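ABC transporter, substrate binding protein (Aeropyrum pernix, PDB 3EAF) probably captures a small solute outside the cell and hands it to the membrane components of an ABC transporter for import. Local coordinates at residues Thr101-Ser106 and Phe118-Asp123; Asp87-Ser92 and Ser108-Val113; Glu194-Asp199 and Ala220-Asp225; Asp201-Gly206 and Ala226-Asn231. One frame throughout, in Å; residues are numbered along the deposited sequence.

Contact 1: residues Thr101-Ser106 and Phe118-Asp123; sequences TYISAS and FYPAPD
Phe118 brackets Ile103 with its two backbone polar atoms. Its N donates to Tyr102 O at 2.9 Å, and its O takes the longer bond from Ser104 N, 3.3 Å. The result is one parallel bridge, accompanied by a CA-H···O contact in which Ile103 CA lies 3.2 Å from Phe118 O with 162° at the hydrogen. Side chains add less: Ile103 CG1 comes to 4.4 Å from Phe118 CB, on the face where Ile103 CG2 also meets Pro120 CD. Tyr119 works with the loop after the strand. Its CG sits between its own backbone N and carbonyl carbon (chi1 44°), and ring atom CD2 reaches to 3.4 Å from Ser106 O. That carbonyl is itself steadied by Ser104 OG, which donates at 2.8 Å in the carbonyl plane, on a lone pair. Farther out, Tyr119 OH bonds Ser108 O, and Ser106 OG bonds Thr85 OG1 beside a bound glycerol that may mark a pocket. The Phe118 ring stacks on His346 and meets Tyr341, a magnesium ligand, edge-to-face. Strand 101-104 runs between strand 79-82 and strand 117-118, the edge strand that the bridge at Phe118 adds to this lobe's sheet; Ile103 and Pro120 pack on helix 288-304, Thr101 and Phe118 on helix 317-326, Tyr102 and Ser104 on helix 85-98.

Contact 2: residues Asp87-Ser92 and Ser108-Val113; sequences DTEKLS and SAKLLV
Glu89 and Lys110 cross obliquely, both with extended chains, and the carboxylate of Glu89 lies against the aliphatic part of the lysine: OE2 is 3.5 Å from Lys110 CD. The same OE2 takes a short bond from Ser108 OG, 2.6 Å, on its anti lone pair, the one turned away from OE1. Ser108 can serve because its OG is anti to its own backbone N (chi1 171°), beside the carbonyl carbon, where it also accepts from Lys110 N at 3.1 Å. That second bond makes an ST turn at the start of the 3-10 segment. Glu89 OE1 is engaged differently: a water bridges it to Lys110 NZ, 4.7 Å away, donating to the carboxylate and accepting from the amine. In the fold, typical of type I periplasmic binding proteins, this joins helix 85-98, which follows strand 79-82, to the loop between strands 101-104 and 117-118. An alanine in place of Glu89 would probably leave Ser108 OG without its acceptor and Lys110 without its water-linked countercharge. The apolar half lies deeper. Thr88 and Leu111 cross at about a right angle, with Thr88 CG2 3.7 Å from Leu111 CD1, while Leu111 CD2 touches both that methyl and Ser92 CB, 4.1 Å from the latter. Ser92 OG turns back to its own helix and donates to Glu89 O at 2.6 Å, from the same face of that carbonyl as Ser92 N; Thr88 OG1 likewise bonds Gly84 O.

Contact 3: residues Glu194-Asp199 and Ala220-Asp225; sequences EMLAAD and AKVGLD
Leu196 meets no ring across this contact; the flat groups it touches are peptide units, and its two methyls divide them. CD2 rests 3.6 Å from Val222 O, and CD1 lies 3.8 Å from Gly223 O. A third flat group, the Asp199 carboxylate, only brushes the other segment, with OD1 4.5 Å from Leu224 CD1. The rest is aliphatic packing without a cross-contact hydrogen bond. Leu196 CG, anti to its backbone N (chi1 -176°), is carried toward segment 220-225; CD1 lies 3.9 Å from Leu224 CB. Leu224 in turn sends CD2 to Met195, a selenomethionine in this model; the two side chains cross at about a right angle, and CE, after a bend at chi3, stops 3.8 Å from that methyl. Here the ends of helices 185-196 and 209-222 come together on one side of the sheet that holds strands 202-205 and 227-230, just before the chain enters each. Gly223 is where the second helix gives way, with positive phi; a side chain there would jam against the carbonyl O of Val222. Leu224 is buried, whereas Asp199 and Gly223 border solvent. Met219 of helix 209-222 touches both Met195 and Leu224.

Contact 4: residues Asp201-Gly206 and Ala226-Asn231; sequences DYVWCG and AFLLTN
Trp204 and Asn231 pack closely in this strand pair. Their side chains cross at about a right angle, Trp204 CH2 touching Asn231 CB at 3.6 Å, while CE3 of the same indole meets Leu229 CD2 at 3.8 Å. An alanine at Trp204 would probably open a gap beside Leu229 CD2 and Asn231 CB, taking away the indole packed against them. In the middle, backbone bonds of the parallel pair hold the register, the straightest from Leu229 N to Val203 O, 2.8 Å and 177°. On the opposite face Leu228 CD1 packs on Val203 CG1, 3.9 Å away. The other end is the solvent side, with Asp201 and Phe227 partly exposed. Tyr202 and Phe227 lie side by side and touch rim to rim, CE1 to CD2, at 3.8 Å; Tyr202 OH bonds Gly140 O. The strands belong to a beta-alpha-beta crossover through helix 209-222, on which Val203 and Ala226 pack. Asn231 ND2 donates to Cys205 O, 3.0 Å away and nearly in the Asn231 amide plane, and the backbone N adds a weak bond. With ND2 also bound to Asn207 O, and OD1 to Tyr154 OH and Trp233 N, this buried amide is fixed in rotation and fastens both strand ends.

In the fold
From the N terminus, helix 85-98 enters contact 2 first, strand 101-104 enters contact 1 next, then 108-113 closes contact 2 and 118-123 closes contact 1. The two cross along the chain and touch, binding helix, strands and connecting loop of the six-stranded sheet's lobe. The pattern repeats in the seven-stranded sheet: 194-199 opens contact 3, 201-206 opens contact 4, and 220-225 and 226-231 close them in that order, again crossing. There Met195 SE packs on Val203 CG1, joining the helix ends to the strand pair. The two pairs do not touch each other: contacts 1 and 4 have centres about 24 Å apart, contacts 1 and 3 about 35 Å.

Contact 1: residues Thr101-Ser106 and Phe118-Asp123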
loop_
_atom_site.group_PDB
_atom_site.type_symbol
_atom_site.label_atom_id
_atom_site.label_comp_id
_atom_site.label_asym_id
_atom_site.label_seq_id
_atom_site.Cartn_x
_atom_site.Cartn_y
_atom_site.Cartn_z
ATOM N N THR A 101 6.184 13.961 -10.340
ATOM C CA THR A 101 5.631 13.537 -9.043
ATOM C C THR A 101 5.120 12.094 -9.152
ATOM O O THR A 101 4.319 11.773 -10.034
ATOM C CB THR A 101 4.507 14.488 -8.547
ATOM O OG1 THR A 101 5.083 15.720 -8.102
ATOM C CG2 THR A 101 3.731 13.870 -7.380
ATOM N N TYR A 102 5.593 11.234 -8.254
ATOM C CA TYR A 102 5.332 9.801 -8.364
ATOM C C TYR A 102 4.653 9.300 -7.098
ATOM O O TYR A 102 5.265 9.275 -6.024
ATOM C CB TYR A 102 6.650 9.049 -8.601
ATOM C CG TYR A 102 6.512 7.760 -9.385
ATOM C CD1 TYR A 102 6.841 7.716 -10.734
ATOM C CD2 TYR A 102 6.061 6.592 -8.777
ATOM C CE1 TYR A 102 6.718 6.545 -11.468
ATOM C CE2 TYR A 102 5.933 5.404 -9.509
ATOM C CZ TYR A 102 6.268 5.396 -10.852
ATOM O OH TYR A 102 6.150 4.243 -11.590
ATOM N N ILE A 103 3.383 8.921 -7.230
ATOM C CA ILE A 103 2.592 8.423 -6.113
ATOM C C ILE A 103 2.303 6.944 -6.330
ATOM O O ILE A 103 1.602 6.563 -7.281
ATOM C CB ILE A 103 1.271 9.214 -5.928
ATOM C CG1 ILE A 103 1.563 10.714 -5.767
ATOM C CG2 ILE A 103 0.492 8.664 -4.718
ATOM C CD1 ILE A 103 0.346 11.637 -5.895
ATOM N N SER A 104 2.832 6.112 -5.435
ATOM C CA SER A 104 2.882 4.679 -5.676
ATOM C C SER A 104 2.052 3.857 -4.714
ATOM O O SER A 104 1.848 4.230 -3.558
ATOM C CB SER A 104 4.336 4.194 -5.646
ATOM O OG SER A 104 4.968 4.536 -4.421
ATOM N N ALA A 105 1.570 2.729 -5.222
ATOM C CA ALA A 105 1.048 1.661 -4.396
ATOM C C ALA A 105 2.147 1.045 -3.527
ATOM O O ALA A 105 1.871 0.574 -2.427
ATOM C CB ALA A 105 0.415 0.612 -5.252
ATOM N N SER A 106 3.384 1.043 -4.016
ATOM C CA SER A 106 4.518 0.643 -3.182
ATOM C C SER A 106 4.674 1.624 -2.032
ATOM O O SER A 106 4.726 2.836 -2.251
ATOM C CB SER A 106 5.819 0.621 -3.976
ATOM O OG SER A 106 6.916 0.444 -3.087
ATOM N N PHE A 118 6.049 9.902 -3.280
ATOM C CA PHE A 118 5.095 10.087 -2.186
ATOM C C PHE A 118 4.131 8.900 -2.155
ATOM O O PHE A 118 3.884 8.260 -3.174
ATOM C CB PHE A 118 4.274 11.372 -2.378
ATOM C CG PHE A 118 5.087 12.638 -2.384
ATOM C CD1 PHE A 118 5.252 13.381 -1.216
ATOM C CD2 PHE A 118 5.655 13.115 -3.567
ATOM C CE1 PHE A 118 5.995 14.564 -1.217
ATOM C CE2 PHE A 118 6.396 14.301 -3.582
ATOM C CZ PHE A 118 6.561 15.031 -2.408
ATOM N N TYR A 119 3.595 8.609 -0.978
ATOM C CA TYR A 119 2.462 7.688 -0.853
ATOM C C TYR A 119 1.724 8.025 0.435
ATOM O O TYR A 119 2.361 8.392 1.418
ATOM C CB TYR A 119 2.892 6.208 -0.910
ATOM C CG TYR A 119 4.127 5.852 -0.103
ATOM C CD1 TYR A 119 4.032 5.554 1.261
ATOM C CD2 TYR A 119 5.388 5.787 -0.705
ATOM C CE1 TYR A 119 5.160 5.236 2.014
ATOM C CE2 TYR A 119 6.525 5.460 0.044
ATOM C CZ TYR A 119 6.402 5.186 1.399
ATOM O OH TYR A 119 7.517 4.852 2.137
ATOM N N PRO A 120 0.379 7.913 0.431
ATOM C CA PRO A 120 -0.443 8.354 1.563
ATOM C C PRO A 120 -0.569 7.313 2.687
ATOM O O PRO A 120 -1.674 7.047 3.176
ATOM C CB PRO A 120 -1.802 8.599 0.904
ATOM C CG PRO A 120 -1.872 7.555 -0.150
ATOM C CD PRO A 120 -0.453 7.362 -0.658
ATOM N N ALA A 121 0.559 6.733 3.090
ATOM C CA ALA A 121 0.578 5.693 4.113
ATOM C C ALA A 121 1.961 5.674 4.772
ATOM O O ALA A 121 2.914 6.221 4.216
ATOM C CB ALA A 121 0.253 4.319 3.492
ATOM N N PRO A 122 2.077 5.048 5.960
ATOM C CA PRO A 122 3.430 4.829 6.477
ATOM C C PRO A 122 4.179 3.877 5.549
ATOM O O PRO A 122 3.555 3.119 4.818
ATOM C CB PRO A 122 3.195 4.156 7.837
ATOM C CG PRO A 122 1.747 4.406 8.175
ATOM C CD PRO A 122 1.045 4.487 6.849
ATOM N N ASP A 123 5.504 3.908 5.587
ATOM C CA ASP A 123 6.287 2.956 4.817
ATOM C C ASP A 123 6.011 1.540 5.323
ATOM O O ASP A 123 5.529 1.367 6.443
ATOM C CB ASP A 123 7.765 3.268 4.969
ATOM C CG ASP A 123 8.227 3.099 6.390
ATOM O OD1 ASP A 123 8.800 2.038 6.703
ATOM O OD2 ASP A 123 7.968 4.007 7.197
#

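Contact 2: residues Asp87-Ser92 and Ser108-Val113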
loop_
_atom_site.group_PDB
_atom_site.type_symbol
_atom_site.label_atom_id
_atom_site.label_comp_id
_atom_site.label_asym_id
_atom_site.label_seq_id
_atom_site.Cartn_x
_atom_site.Cartn_y
_atom_site.Cartn_z
ATOM N N ASP A 87 10.069 -1.596 -9.477
ATOM C CA ASP A 87 10.095 -0.553 -10.507
ATOM C C ASP A 87 10.072 0.882 -9.962
ATOM O O ASP A 87 10.791 1.743 -10.475
ATOM C CB ASP A 87 9.048 -0.771 -11.612
ATOM C CG ASP A 87 7.653 -1.037 -11.077
ATOM O OD1 ASP A 87 7.375 -2.173 -10.626
ATOM O OD2 ASP A 87 6.815 -0.123 -11.162
ATOM N N THR A 88 9.267 1.131 -8.925
ATOM C CA THR A 88 9.200 2.462 -8.311
ATOM C C THR A 88 10.563 2.871 -7.753
ATOM O O THR A 88 10.978 4.026 -7.921
ATOM C CB THR A 88 8.098 2.574 -7.216
ATOM O OG1 THR A 88 6.864 2.028 -7.695
ATOM C CG2 THR A 88 7.873 4.029 -6.819
ATOM N N GLU A 89 11.245 1.926 -7.094
ATOM C CA GLU A 89 12.609 2.132 -6.576
ATOM C C GLU A 89 13.627 2.386 -7.684
ATOM O O GLU A 89 14.436 3.322 -7.598
ATOM C CB GLU A 89 13.061 0.945 -5.709
ATOM C CG GLU A 89 12.580 1.004 -4.254
ATOM C CD GLU A 89 13.074 -0.155 -3.396
ATOM O OE1 GLU A 89 13.952 -0.913 -3.864
ATOM O OE2 GLU A 89 12.577 -0.306 -2.253
ATOM N N LYS A 90 13.581 1.543 -8.714
ATOM C CA LYS A 90 14.466 1.658 -9.870
ATOM C C LYS A 90 14.337 3.027 -10.540
ATOM O O LYS A 90 15.342 3.626 -10.936
ATOM C CB LYS A 90 14.175 0.531 -10.872
ATOM C CG LYS A 90 14.961 0.587 -12.196
ATOM C CD LYS A 90 16.400 0.096 -12.041
ATOM C CE LYS A 90 17.076 -0.124 -13.411
ATOM N NZ LYS A 90 16.773 -1.475 -14.010
ATOM N N LEU A 91 13.104 3.524 -10.639
ATOM C CA LEU A 91 12.837 4.794 -11.320
ATOM C C LEU A 91 13.000 6.035 -10.447
ATOM O O LEU A 91 13.016 7.150 -10.967
ATOM C CB LEU A 91 11.437 4.785 -11.926
ATOM C CG LEU A 91 11.208 3.839 -13.109
ATOM C CD1 LEU A 91 9.717 3.638 -13.329
ATOM C CD2 LEU A 91 11.889 4.361 -14.377
ATOM N N SER A 92 13.123 5.854 -9.134
ATOM C CA SER A 92 13.077 6.989 -8.209
ATOM C C SER A 92 14.087 8.113 -8.517
ATOM O O SER A 92 13.746 9.294 -8.408
ATOM C CB SER A 92 13.189 6.517 -6.754
ATOM O OG SER A 92 14.348 5.725 -6.559
ATOM N N SER A 108 7.377 1.391 0.033
ATOM C CA SER A 108 8.770 1.142 0.441
ATOM C C SER A 108 9.422 2.304 1.184
ATOM O O SER A 108 9.375 3.451 0.723
ATOM C CB SER A 108 9.646 0.799 -0.775
ATOM O OG SER A 108 11.022 0.771 -0.409
ATOM N N ALA A 109 10.080 1.987 2.302
ATOM C CA ALA A 109 10.803 2.983 3.090
ATOM C C ALA A 109 11.958 3.619 2.320
ATOM O O ALA A 109 12.337 4.764 2.589
ATOM C CB ALA A 109 11.300 2.372 4.404
ATOM N N LYS A 110 12.506 2.879 1.356
ATOM C CA LYS A 110 13.586 3.375 0.502
ATOM C C LYS A 110 13.193 4.603 -0.344
ATOM O O LYS A 110 14.062 5.370 -0.766
ATOM C CB LYS A 110 14.143 2.240 -0.374
ATOM C CG LYS A 110 14.746 1.097 0.450
ATOM C CD LYS A 110 15.470 0.067 -0.399
ATOM C CE LYS A 110 16.239 -0.919 0.489
ATOM N NZ LYS A 110 16.844 -2.030 -0.314
ATOM N N LEU A 111 11.895 4.838 -0.534
ATOM C CA LEU A 111 11.389 5.964 -1.310
ATOM C C LEU A 111 11.398 7.249 -0.489
ATOM O O LEU A 111 11.332 8.329 -1.135
ATOM C CB LEU A 111 9.974 5.674 -1.817
ATOM C CG LEU A 111 9.836 4.525 -2.819
ATOM C CD1 LEU A 111 8.371 4.251 -3.122
ATOM C CD2 LEU A 111 10.605 4.828 -4.095
ATOM N N LEU A 112 11.386 7.154 0.794
ATOM C CA LEU A 112 11.201 8.307 1.682
ATOM C C LEU A 112 12.194 9.446 1.463
ATOM O O LEU A 112 11.849 10.608 1.672
ATOM C CB LEU A 112 11.211 7.860 3.155
ATOM C CG LEU A 112 10.101 6.895 3.596
ATOM C CD1 LEU A 112 10.386 6.306 4.960
ATOM C CD2 LEU A 112 8.732 7.562 3.575
ATOM N N VAL A 113 13.412 9.110 1.034
ATOM C CA VAL A 113 14.471 10.098 0.814
ATOM C C VAL A 113 14.572 10.554 -0.652
ATOM O O VAL A 113 15.435 11.370 -1.004
ATOM C CB VAL A 113 15.858 9.581 1.302
ATOM C CG1 VAL A 113 15.872 9.443 2.810
ATOM C CG2 VAL A 113 16.228 8.255 0.619
HETATM O O HOH W 1 15.106 -3.052 -2.552
#

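Contact 3: residues Glu194-Asp199 and Ala220-Asp225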
loop_
_atom_site.group_PDB
_atom_site.type_symbol
_atom_site.label_atom_id
_atom_site.label_comp_id
_atom_site.label_asym_id
_atom_site.label_seq_id
_atom_site.Cartn_x
_atom_site.Cartn_y
_atom_site.Cartn_z
ATOM N N GLU A 194 7.665 -26.520 7.298
ATOM C CA GLU A 194 8.984 -26.035 7.726
ATOM C C GLU A 194 8.887 -25.200 9.003
ATOM O O GLU A 194 9.670 -25.387 9.931
ATOM C CB GLU A 194 9.641 -25.189 6.636
ATOM C CG GLU A 194 10.280 -25.967 5.517
ATOM C CD GLU A 194 10.802 -25.068 4.410
ATOM O OE1 GLU A 194 10.903 -23.837 4.620
ATOM O OE2 GLU A 194 11.109 -25.595 3.319
HETATM N N MSE A 195 7.928 -24.278 9.041
HETATM C CA MSE A 195 7.720 -23.421 10.213
HETATM C C MSE A 195 7.227 -24.199 11.426
HETATM O O MSE A 195 7.607 -23.900 12.557
HETATM C CB MSE A 195 6.755 -22.280 9.894
HETATM C CG MSE A 195 7.294 -21.310 8.863
HETATM SE SE MSE A 195 6.167 -19.750 8.621
HETATM C CE MSE A 195 4.461 -20.663 8.329
ATOM N N LEU A 196 6.395 -25.204 11.177
ATOM C CA LEU A 196 5.872 -26.071 12.229
ATOM C C LEU A 196 6.984 -26.664 13.103
ATOM O O LEU A 196 6.837 -26.752 14.319
ATOM C CB LEU A 196 4.995 -27.172 11.617
ATOM C CG LEU A 196 4.249 -28.169 12.508
ATOM C CD1 LEU A 196 3.297 -27.477 13.477
ATOM C CD2 LEU A 196 3.507 -29.173 11.647
ATOM N N ALA A 197 8.100 -27.039 12.482
ATOM C CA ALA A 197 9.275 -27.548 13.201
ATOM C C ALA A 197 9.829 -26.564 14.236
ATOM O O ALA A 197 10.409 -26.980 15.241
ATOM C CB ALA A 197 10.361 -27.950 12.221
ATOM N N ALA A 198 9.648 -25.268 13.991
ATOM C CA ALA A 198 10.132 -24.228 14.906
ATOM C C ALA A 198 9.049 -23.762 15.885
ATOM O O ALA A 198 9.335 -23.032 16.839
ATOM C CB ALA A 198 10.696 -23.049 14.124
ATOM N N ASP A 199 7.814 -24.203 15.642
ATOM C CA ASP A 199 6.649 -23.867 16.472
ATOM C C ASP A 199 6.578 -22.372 16.883
ATOM O O ASP A 199 6.607 -22.047 18.075
ATOM C CB ASP A 199 6.575 -24.800 17.694
ATOM C CG ASP A 199 5.291 -24.629 18.497
ATOM O OD1 ASP A 199 4.206 -24.455 17.895
ATOM O OD2 ASP A 199 5.376 -24.673 19.742
ATOM N N ALA A 220 -3.290 -23.985 9.099
ATOM C CA ALA A 220 -4.387 -24.646 9.799
ATOM C C ALA A 220 -4.499 -26.123 9.415
ATOM O O ALA A 220 -4.769 -26.967 10.265
ATOM C CB ALA A 220 -5.699 -23.919 9.536
ATOM N N LYS A 221 -4.281 -26.423 8.136
ATOM C CA LYS A 221 -4.365 -27.787 7.631
ATOM C C LYS A 221 -3.291 -28.711 8.235
ATOM O O LYS A 221 -3.575 -29.878 8.536
ATOM C CB LYS A 221 -4.274 -27.793 6.103
ATOM C CG LYS A 221 -4.488 -29.158 5.452
ATOM C CD LYS A 221 -4.063 -29.121 3.996
ATOM C CE LYS A 221 -4.116 -30.496 3.342
ATOM N NZ LYS A 221 -2.936 -31.325 3.711
ATOM N N VAL A 222 -2.076 -28.187 8.413
ATOM C CA VAL A 222 -0.942 -28.990 8.896
ATOM C C VAL A 222 -0.798 -28.954 10.421
ATOM O O VAL A 222 0.011 -29.692 10.994
ATOM C CB VAL A 222 0.410 -28.605 8.210
ATOM C CG1 VAL A 222 0.259 -28.578 6.692
ATOM C CG2 VAL A 222 0.947 -27.269 8.733
ATOM N N GLY A 223 -1.573 -28.092 11.072
ATOM C CA GLY A 223 -1.592 -28.041 12.525
ATOM C C GLY A 223 -0.647 -27.045 13.168
ATOM O O GLY A 223 -0.348 -27.167 14.354
ATOM N N LEU A 224 -0.175 -26.064 12.402
ATOM C CA LEU A 224 0.568 -24.943 12.986
ATOM C C LEU A 224 -0.413 -23.898 13.505
ATOM O O LEU A 224 -0.964 -23.100 12.734
ATOM C CB LEU A 224 1.559 -24.327 11.990
ATOM C CG LEU A 224 2.327 -23.068 12.430
ATOM C CD1 LEU A 224 3.102 -23.286 13.726
ATOM C CD2 LEU A 224 3.257 -22.619 11.327
ATOM N N ASP A 225 -0.643 -23.919 14.813
ATOM C CA ASP A 225 -1.610 -23.016 15.433
ATOM C C ASP A 225 -0.965 -21.731 15.938
ATOM O O ASP A 225 -0.964 -21.425 17.144
ATOM C CB ASP A 225 -2.408 -23.740 16.520
ATOM C CG ASP A 225 -3.338 -24.791 15.942
ATOM O OD1 ASP A 225 -3.903 -24.550 14.850
ATOM O OD2 ASP A 225 -3.504 -25.857 16.565
#

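Contact 4: residues Asp201-Gly206 and Ala226-Asn231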
loop_
_atom_site.group_PDB
_atom_site.type_symbol
_atom_site.label_atom_id
_atom_site.label_comp_id
_atom_site.label_asym_id
_atom_site.label_seq_id
_atom_site.Cartn_x
_atom_site.Cartn_y
_atom_site.Cartn_z
ATOM N N ASP A 201 4.925 -18.645 17.604
ATOM C CA ASP A 201 3.655 -18.143 18.109
ATOM C C ASP A 201 3.017 -17.248 17.052
ATOM O O ASP A 201 1.793 -17.191 16.936
ATOM C CB ASP A 201 3.868 -17.340 19.397
ATOM C CG ASP A 201 4.571 -18.142 20.471
ATOM O OD1 ASP A 201 3.948 -19.086 20.998
ATOM O OD2 ASP A 201 5.747 -17.833 20.777
ATOM N N TYR A 202 3.868 -16.552 16.296
ATOM C CA TYR A 202 3.437 -15.566 15.318
ATOM C C TYR A 202 4.154 -15.758 13.980
ATOM O O TYR A 202 5.351 -16.065 13.939
ATOM C CB TYR A 202 3.688 -14.143 15.831
ATOM C CG TYR A 202 3.274 -13.891 17.272
ATOM C CD1 TYR A 202 1.936 -13.949 17.666
ATOM C CD2 TYR A 202 4.225 -13.567 18.235
ATOM C CE1 TYR A 202 1.561 -13.708 19.002
ATOM C CE2 TYR A 202 3.865 -13.322 19.561
ATOM C CZ TYR A 202 2.538 -13.394 19.938
ATOM O OH TYR A 202 2.202 -13.142 21.258
ATOM N N VAL A 203 3.405 -15.586 12.893
ATOM C CA VAL A 203 3.964 -15.638 11.537
ATOM C C VAL A 203 3.693 -14.321 10.820
ATOM O O VAL A 203 2.553 -13.858 10.782
ATOM C CB VAL A 203 3.375 -16.812 10.709
ATOM C CG1 VAL A 203 3.841 -16.751 9.247
ATOM C CG2 VAL A 203 3.756 -18.162 11.321
ATOM N N TRP A 204 4.751 -13.714 10.276
ATOM C CA TRP A 204 4.624 -12.581 9.353
ATOM C C TRP A 204 4.648 -13.068 7.898
ATOM O O TRP A 204 5.446 -13.935 7.547
ATOM C CB TRP A 204 5.754 -11.572 9.594
ATOM C CG TRP A 204 5.922 -10.546 8.501
ATOM C CD1 TRP A 204 6.851 -10.555 7.492
ATOM C CD2 TRP A 204 5.135 -9.366 8.309
ATOM N NE1 TRP A 204 6.688 -9.451 6.687
ATOM C CE2 TRP A 204 5.646 -8.701 7.169
ATOM C CE3 TRP A 204 4.050 -8.802 8.992
ATOM C CZ2 TRP A 204 5.104 -7.501 6.693
ATOM C CZ3 TRP A 204 3.514 -7.612 8.521
ATOM C CH2 TRP A 204 4.043 -6.974 7.383
ATOM N N CYS A 205 3.766 -12.531 7.057
ATOM C CA CYS A 205 3.859 -12.791 5.621
ATOM C C CYS A 205 3.952 -11.494 4.812
ATOM O O CYS A 205 3.118 -10.608 4.958
ATOM C CB CYS A 205 2.707 -13.667 5.125
ATOM S SG CYS A 205 2.929 -14.204 3.409
ATOM N N GLY A 206 4.964 -11.409 3.950
ATOM C CA GLY A 206 5.240 -10.191 3.193
ATOM C C GLY A 206 4.754 -10.148 1.753
ATOM O O GLY A 206 5.072 -9.207 1.032
ATOM N N ALA A 226 -0.403 -20.993 14.989
ATOM C CA ALA A 226 0.155 -19.683 15.239
ATOM C C ALA A 226 -0.781 -18.628 14.656
ATOM O O ALA A 226 -1.596 -18.926 13.779
ATOM C CB ALA A 226 1.525 -19.576 14.603
ATOM N N PHE A 227 -0.661 -17.401 15.146
ATOM C CA PHE A 227 -1.328 -16.257 14.534
ATOM C C PHE A 227 -0.575 -15.840 13.268
ATOM O O PHE A 227 0.655 -15.839 13.249
ATOM C CB PHE A 227 -1.368 -15.071 15.496
ATOM C CG PHE A 227 -2.310 -15.248 16.660
ATOM C CD1 PHE A 227 -3.654 -15.527 16.454
ATOM C CD2 PHE A 227 -1.854 -15.099 17.963
ATOM C CE1 PHE A 227 -4.527 -15.676 17.525
ATOM C CE2 PHE A 227 -2.725 -15.247 19.045
ATOM C CZ PHE A 227 -4.065 -15.538 18.818
ATOM N N LEU A 228 -1.318 -15.494 12.223
ATOM C CA LEU A 228 -0.742 -14.918 11.008
ATOM C C LEU A 228 -1.009 -13.415 10.938
ATOM O O LEU A 228 -2.149 -12.968 11.094
ATOM C CB LEU A 228 -1.285 -15.623 9.758
ATOM C CG LEU A 228 -0.934 -15.095 8.357
ATOM C CD1 LEU A 228 0.569 -15.059 8.083
ATOM C CD2 LEU A 228 -1.623 -15.941 7.303
ATOM N N LEU A 229 0.054 -12.641 10.727
ATOM C CA LEU A 229 -0.084 -11.214 10.451
ATOM C C LEU A 229 0.425 -10.935 9.044
ATOM O O LEU A 229 1.529 -11.343 8.691
ATOM C CB LEU A 229 0.700 -10.375 11.467
ATOM C CG LEU A 229 0.740 -8.847 11.256
ATOM C CD1 LEU A 229 -0.589 -8.152 11.614
ATOM C CD2 LEU A 229 1.893 -8.220 12.038
ATOM N N THR A 230 -0.371 -10.232 8.244
ATOM C CA THR A 230 0.057 -9.903 6.881
ATOM C C THR A 230 0.229 -8.415 6.689
ATOM O O THR A 230 -0.441 -7.599 7.333
ATOM C CB THR A 230 -0.920 -10.409 5.777
ATOM O OG1 THR A 230 -2.035 -9.514 5.661
ATOM C CG2 THR A 230 -1.405 -11.830 6.052
ATOM N N ASN A 231 1.121 -8.071 5.771
ATOM C CA ASN A 231 1.196 -6.726 5.247
ATOM C C ASN A 231 -0.124 -6.338 4.586
ATOM O O ASN A 231 -0.971 -7.200 4.338
ATOM C CB ASN A 231 2.353 -6.608 4.265
ATOM C CG ASN A 231 2.080 -7.296 2.952
ATOM O OD1 ASN A 231 1.825 -6.632 1.963
ATOM N ND2 ASN A 231 2.147 -8.636 2.931
#